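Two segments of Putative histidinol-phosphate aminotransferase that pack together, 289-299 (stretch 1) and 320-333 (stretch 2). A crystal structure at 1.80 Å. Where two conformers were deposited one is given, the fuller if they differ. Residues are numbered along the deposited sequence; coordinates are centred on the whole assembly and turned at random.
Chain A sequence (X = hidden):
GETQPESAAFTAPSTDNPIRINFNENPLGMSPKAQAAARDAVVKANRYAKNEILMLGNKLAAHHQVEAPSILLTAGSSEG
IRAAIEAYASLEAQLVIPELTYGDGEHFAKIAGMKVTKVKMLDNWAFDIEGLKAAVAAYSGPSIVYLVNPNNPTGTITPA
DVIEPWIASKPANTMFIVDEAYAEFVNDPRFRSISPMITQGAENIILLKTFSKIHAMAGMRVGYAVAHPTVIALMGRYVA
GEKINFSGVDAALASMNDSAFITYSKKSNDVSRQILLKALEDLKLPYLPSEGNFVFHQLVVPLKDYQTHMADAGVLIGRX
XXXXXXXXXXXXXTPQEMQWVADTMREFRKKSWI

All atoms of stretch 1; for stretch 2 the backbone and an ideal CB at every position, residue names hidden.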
# COMPACT_ATOMS: atom_id res chain seq x y z
N PRO A 289 -17.62 -2.48 28.28
CA PRO A 289 -17.07 -3.83 28.11
C PRO A 289 -16.06 -3.80 26.94
O PRO A 289 -16.25 -3.07 25.94
CB PRO A 289 -18.29 -4.69 27.78
CG PRO A 289 -19.47 -3.91 28.25
CD PRO A 289 -19.09 -2.44 28.16
N SER A 290 -14.97 -4.51 27.13
CA SER A 290 -13.82 -4.50 26.24
C SER A 290 -13.77 -5.85 25.58
O SER A 290 -13.64 -6.87 26.25
CB SER A 290 -12.53 -4.27 27.05
OG SER A 290 -11.38 -4.44 26.27
N GLU A 291 -13.95 -5.87 24.27
CA GLU A 291 -13.91 -7.10 23.49
C GLU A 291 -12.75 -7.10 22.48
O GLU A 291 -12.55 -8.11 21.77
CB GLU A 291 -15.23 -7.29 22.76
CG GLU A 291 -16.39 -7.44 23.69
CD GLU A 291 -16.31 -8.67 24.59
OE1 GLU A 291 -15.71 -9.69 24.20
OE2 GLU A 291 -16.86 -8.61 25.71
N GLY A 292 -12.01 -5.99 22.43
CA GLY A 292 -10.81 -5.82 21.63
C GLY A 292 -9.55 -5.79 22.52
O GLY A 292 -9.54 -6.40 23.58
N ASN A 293 -8.52 -5.06 22.10
CA ASN A 293 -7.26 -4.94 22.85
C ASN A 293 -7.08 -3.52 23.43
O ASN A 293 -5.97 -2.97 23.46
CB ASN A 293 -6.06 -5.41 21.99
CG ASN A 293 -5.81 -4.56 20.75
OD1 ASN A 293 -6.63 -3.72 20.38
ND2 ASN A 293 -4.66 -4.77 20.10
N PHE A 294 -8.19 -2.95 23.89
CA PHE A 294 -8.22 -1.61 24.49
C PHE A 294 -9.47 -1.43 25.36
O PHE A 294 -10.42 -2.19 25.22
CB PHE A 294 -8.21 -0.51 23.42
CG PHE A 294 -9.30 -0.69 22.36
CD1 PHE A 294 -9.08 -1.51 21.26
CD2 PHE A 294 -10.51 -0.05 22.47
CE1 PHE A 294 -10.05 -1.68 20.29
CE2 PHE A 294 -11.50 -0.19 21.49
CZ PHE A 294 -11.27 -1.03 20.41
N VAL A 295 -9.46 -0.44 26.26
CA VAL A 295 -10.58 -0.20 27.15
C VAL A 295 -10.93 1.28 27.08
O VAL A 295 -10.02 2.16 27.03
CB VAL A 295 -10.24 -0.61 28.63
CG1 VAL A 295 -11.37 -0.16 29.65
CG2 VAL A 295 -9.95 -2.10 28.74
N PHE A 296 -12.22 1.55 27.01
CA PHE A 296 -12.71 2.90 26.99
C PHE A 296 -13.27 3.14 28.38
O PHE A 296 -14.13 2.40 28.84
CB PHE A 296 -13.78 3.06 25.89
CG PHE A 296 -13.96 4.47 25.38
CD1 PHE A 296 -12.91 5.16 24.78
CD2 PHE A 296 -15.22 5.06 25.40
CE1 PHE A 296 -13.10 6.44 24.24
CE2 PHE A 296 -15.41 6.36 24.86
CZ PHE A 296 -14.36 7.04 24.29
N HIS A 297 -12.71 4.10 29.10
CA HIS A 297 -13.19 4.44 30.45
C HIS A 297 -13.35 5.94 30.68
O HIS A 297 -12.77 6.77 29.95
CB HIS A 297 -12.34 3.80 31.54
CG HIS A 297 -10.99 4.44 31.78
ND1 HIS A 297 -10.83 5.53 32.61
CD2 HIS A 297 -9.75 4.08 31.38
CE1 HIS A 297 -9.53 5.83 32.70
NE2 HIS A 297 -8.85 4.96 31.96
N GLN A 298 -14.15 6.24 31.70
CA GLN A 298 -14.52 7.60 32.03
C GLN A 298 -13.45 8.25 32.88
O GLN A 298 -12.65 7.57 33.53
CB GLN A 298 -15.87 7.60 32.76
CG GLN A 298 -16.60 8.92 32.70
CD GLN A 298 -17.95 8.89 33.43
OE1 GLN A 298 -18.63 7.88 33.42
NE2 GLN A 298 -18.32 9.99 34.06
N LEU A 299 -13.40 9.58 32.81
CA LEU A 299 -12.52 10.38 33.66
C LEU A 299 -13.32 11.41 34.41
O LEU A 299 -14.34 11.91 33.90
CB LEU A 299 -11.46 11.08 32.83
CG LEU A 299 -10.43 10.18 32.18
CD1 LEU A 299 -9.56 10.94 31.14
CD2 LEU A 299 -9.56 9.51 33.28
N UNK A 320 -7.91 12.18 22.06
CA UNK A 320 -9.34 12.51 22.32
C UNK A 320 -10.22 11.93 21.24
O UNK A 320 -9.87 11.99 20.06
CB UNK A 320 -9.55 14.02 22.40
N UNK A 321 -11.39 11.42 21.65
CA UNK A 321 -12.43 10.91 20.76
C UNK A 321 -13.75 11.66 20.97
O UNK A 321 -14.68 11.13 21.58
CB UNK A 321 -12.63 9.41 20.99
N UNK A 322 -13.84 12.92 20.49
CA UNK A 322 -15.15 13.57 20.55
C UNK A 322 -16.22 12.74 19.81
O UNK A 322 -15.89 12.02 18.86
CB UNK A 322 -15.07 14.98 19.95
N UNK A 323 -17.48 12.81 20.27
CA UNK A 323 -18.05 13.64 21.35
C UNK A 323 -17.94 13.07 22.78
O UNK A 323 -18.50 13.67 23.71
CB UNK A 323 -19.53 13.88 21.04
N UNK A 324 -17.21 11.98 22.98
CA UNK A 324 -17.05 11.40 24.32
C UNK A 324 -15.89 12.11 25.02
O UNK A 324 -14.82 11.53 25.24
CB UNK A 324 -16.80 9.89 24.25
N UNK A 325 -16.11 13.37 25.37
CA UNK A 325 -15.01 14.25 25.76
C UNK A 325 -14.40 13.92 27.12
O UNK A 325 -13.30 14.36 27.40
CB UNK A 325 -15.50 15.70 25.77
N UNK A 326 -15.14 13.20 27.96
CA UNK A 326 -14.69 12.89 29.31
C UNK A 326 -14.29 11.41 29.44
O UNK A 326 -14.37 10.83 30.54
CB UNK A 326 -15.79 13.23 30.32
N UNK A 327 -13.86 10.82 28.32
CA UNK A 327 -13.50 9.38 28.25
C UNK A 327 -12.13 9.26 27.62
O UNK A 327 -11.71 10.15 26.84
CB UNK A 327 -14.53 8.58 27.45
N UNK A 328 -11.42 8.20 27.97
CA UNK A 328 -10.13 7.91 27.37
C UNK A 328 -10.06 6.44 26.91
O UNK A 328 -10.62 5.53 27.53
CB UNK A 328 -9.01 8.22 28.36
N UNK A 329 -9.35 6.23 25.81
CA UNK A 329 -9.13 4.92 25.28
C UNK A 329 -7.71 4.55 25.63
O UNK A 329 -6.75 5.24 25.24
CB UNK A 329 -9.39 4.86 23.77
N UNK A 330 -7.58 3.48 26.41
CA UNK A 330 -6.32 3.00 26.89
C UNK A 330 -6.04 1.67 26.21
O UNK A 330 -6.76 0.72 26.43
CB UNK A 330 -6.32 2.87 28.41
N UNK A 331 -5.02 1.59 25.35
CA UNK A 331 -4.69 0.27 24.77
C UNK A 331 -4.11 -0.70 25.81
O UNK A 331 -3.50 -0.32 26.82
CB UNK A 331 -3.69 0.44 23.62
N UNK A 332 -4.28 -1.97 25.55
CA UNK A 332 -3.79 -2.96 26.50
C UNK A 332 -2.36 -3.35 26.15
O UNK A 332 -2.09 -3.86 25.07
CB UNK A 332 -4.70 -4.19 26.52
N UNK A 333 -1.45 -3.02 27.06
CA UNK A 333 -0.05 -3.44 26.98
C UNK A 333 0.17 -4.84 27.50
O UNK A 333 -0.78 -5.59 27.73
CB UNK A 333 0.84 -2.47 27.76

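At 320 the CB points away from stretch 1, which sets no demand: Ala320. At 321 the CB points toward stretch 1, 4.4 Å from Phe296 CZ, so a sizeable apolar group would suit. Phe321 supplies one, its CD2 4.1 Å from Phe296 CE1. Positions 322 and 323 are out of reach, and phi permits proline at both; the cis bond before 323 favours it there. They are Pro322 and Pro323.

At 324 the ideal CB sits 3.8 Å from Phe296 CZ, so a small apolar residue suffices. Ala324 places its CB at the edge of that ring and opens a type I turn ending at 327. Position 325 points away, and a polar residue suits such a turn: Asp325. At 326 the CB points sideways, 4.1 Å from Leu299 O, leaving many types possible, while the backbone O accepts a hydrogen bond from Leu299 N at 2.8 Å. It is Asn326.

From 327 to 331 the backbone runs antiparallel to strand 294-298, and side chains alternate between faces. The CB of 327 joins the face of Phe296 and Gln298, 3.5 Å from Phe296 CZ; a broad, flat group could lie along Gln298. Trp327 does this with its six-membered ring, whose centroid is 3.9 Å from Gln298 CB, while its CB covers the Phe296 ring; the two aromatic rings are slid apart and barely overlap.

The ideal CB of 328 lies on the other face, 3.9 Å from Leu299 CD1 and beside His297; a small or medium, fairly apolar side chain fits. Cys328 places SG over the imidazole face, 3.4 Å from the His297 ring centroid, and 3.8 Å from Leu299 CD1. Its backbone pairs with that of His297 through two hydrogen bonds.

At 329 the CB is 3.7 Å from Phe296 CD1 and 5.2 Å from Phe294 CD2, inviting an aliphatic stem, charged at its end or not. Arg329 lays CD 3.8 Å from Phe294 CD2; its guanidinium is at most weakly attracted to that ring and hydrogen-bonds elsewhere.

The CB of 330, near Val295 O and His297 CD2, favours a branched aliphatic residue. Ile330 brings CG1 3.6 Å from His297 NE2, at the ring edge. At 331, beside Phe294 CB, many small residues would serve: Ser331.

At 332 the CB points toward stretch 1, 3.5 Å from Asn293 O, and a medium apolar chain could extend to Val295. Leu332 meets Val295 CG2 with CD2 at 4.0 Å, while its N donates to Asn293 O. Position 333 makes no contact: Gly333.

Stretch 2, residues 320-333: AFPPADNWCRISLG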
# COMPACT_ATOMS: atom_id res chain seq x y z
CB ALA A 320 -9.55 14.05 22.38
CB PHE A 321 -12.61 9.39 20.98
CG PHE A 321 -11.38 8.58 20.64
CD1 PHE A 321 -11.11 8.20 19.33
CD2 PHE A 321 -10.47 8.24 21.62
CE1 PHE A 321 -9.95 7.47 19.01
CE2 PHE A 321 -9.33 7.51 21.31
CZ PHE A 321 -9.07 7.14 19.98
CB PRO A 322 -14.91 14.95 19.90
CG PRO A 322 -13.73 14.77 19.00
CD PRO A 322 -12.86 13.70 19.74
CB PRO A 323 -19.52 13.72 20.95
CG PRO A 323 -19.75 12.35 20.35
CD PRO A 323 -18.54 12.11 19.53
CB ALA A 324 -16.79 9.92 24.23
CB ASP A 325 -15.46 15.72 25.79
CG ASP A 325 -15.99 16.19 24.43
OD1 ASP A 325 -15.50 15.73 23.38
OD2 ASP A 325 -16.92 17.03 24.45
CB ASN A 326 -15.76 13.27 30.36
CG ASN A 326 -16.09 14.77 30.38
OD1 ASN A 326 -15.40 15.59 29.78
ND2 ASN A 326 -17.17 15.12 31.07
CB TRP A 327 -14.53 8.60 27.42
CG TRP A 327 -15.86 8.47 28.12
CD1 TRP A 327 -16.78 9.47 28.34
CD2 TRP A 327 -16.41 7.29 28.72
NE1 TRP A 327 -17.86 8.98 29.02
CE2 TRP A 327 -17.66 7.65 29.27
CE3 TRP A 327 -15.99 5.97 28.84
CZ2 TRP A 327 -18.46 6.73 29.94
CZ3 TRP A 327 -16.78 5.06 29.50
CH2 TRP A 327 -18.02 5.45 30.04
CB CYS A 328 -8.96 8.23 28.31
SG CYS A 328 -9.00 7.39 29.89
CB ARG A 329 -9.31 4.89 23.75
CG ARG A 329 -9.30 3.43 23.23
CD ARG A 329 -9.14 3.36 21.69
NE ARG A 329 -7.80 3.82 21.31
CZ ARG A 329 -7.42 4.14 20.09
NH1 ARG A 329 -8.30 4.09 19.09
NH2 ARG A 329 -6.18 4.54 19.87
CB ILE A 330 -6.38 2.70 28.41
CG1 ILE A 330 -6.81 3.91 29.22
CG2 ILE A 330 -5.03 2.16 28.88
CD1 ILE A 330 -5.95 5.15 29.05
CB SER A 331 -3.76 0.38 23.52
OG SER A 331 -4.22 1.46 22.66
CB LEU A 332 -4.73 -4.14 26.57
CG LEU A 332 -6.15 -3.87 27.09
CD1 LEU A 332 -7.03 -5.15 27.04
CD2 LEU A 332 -6.15 -3.28 28.50
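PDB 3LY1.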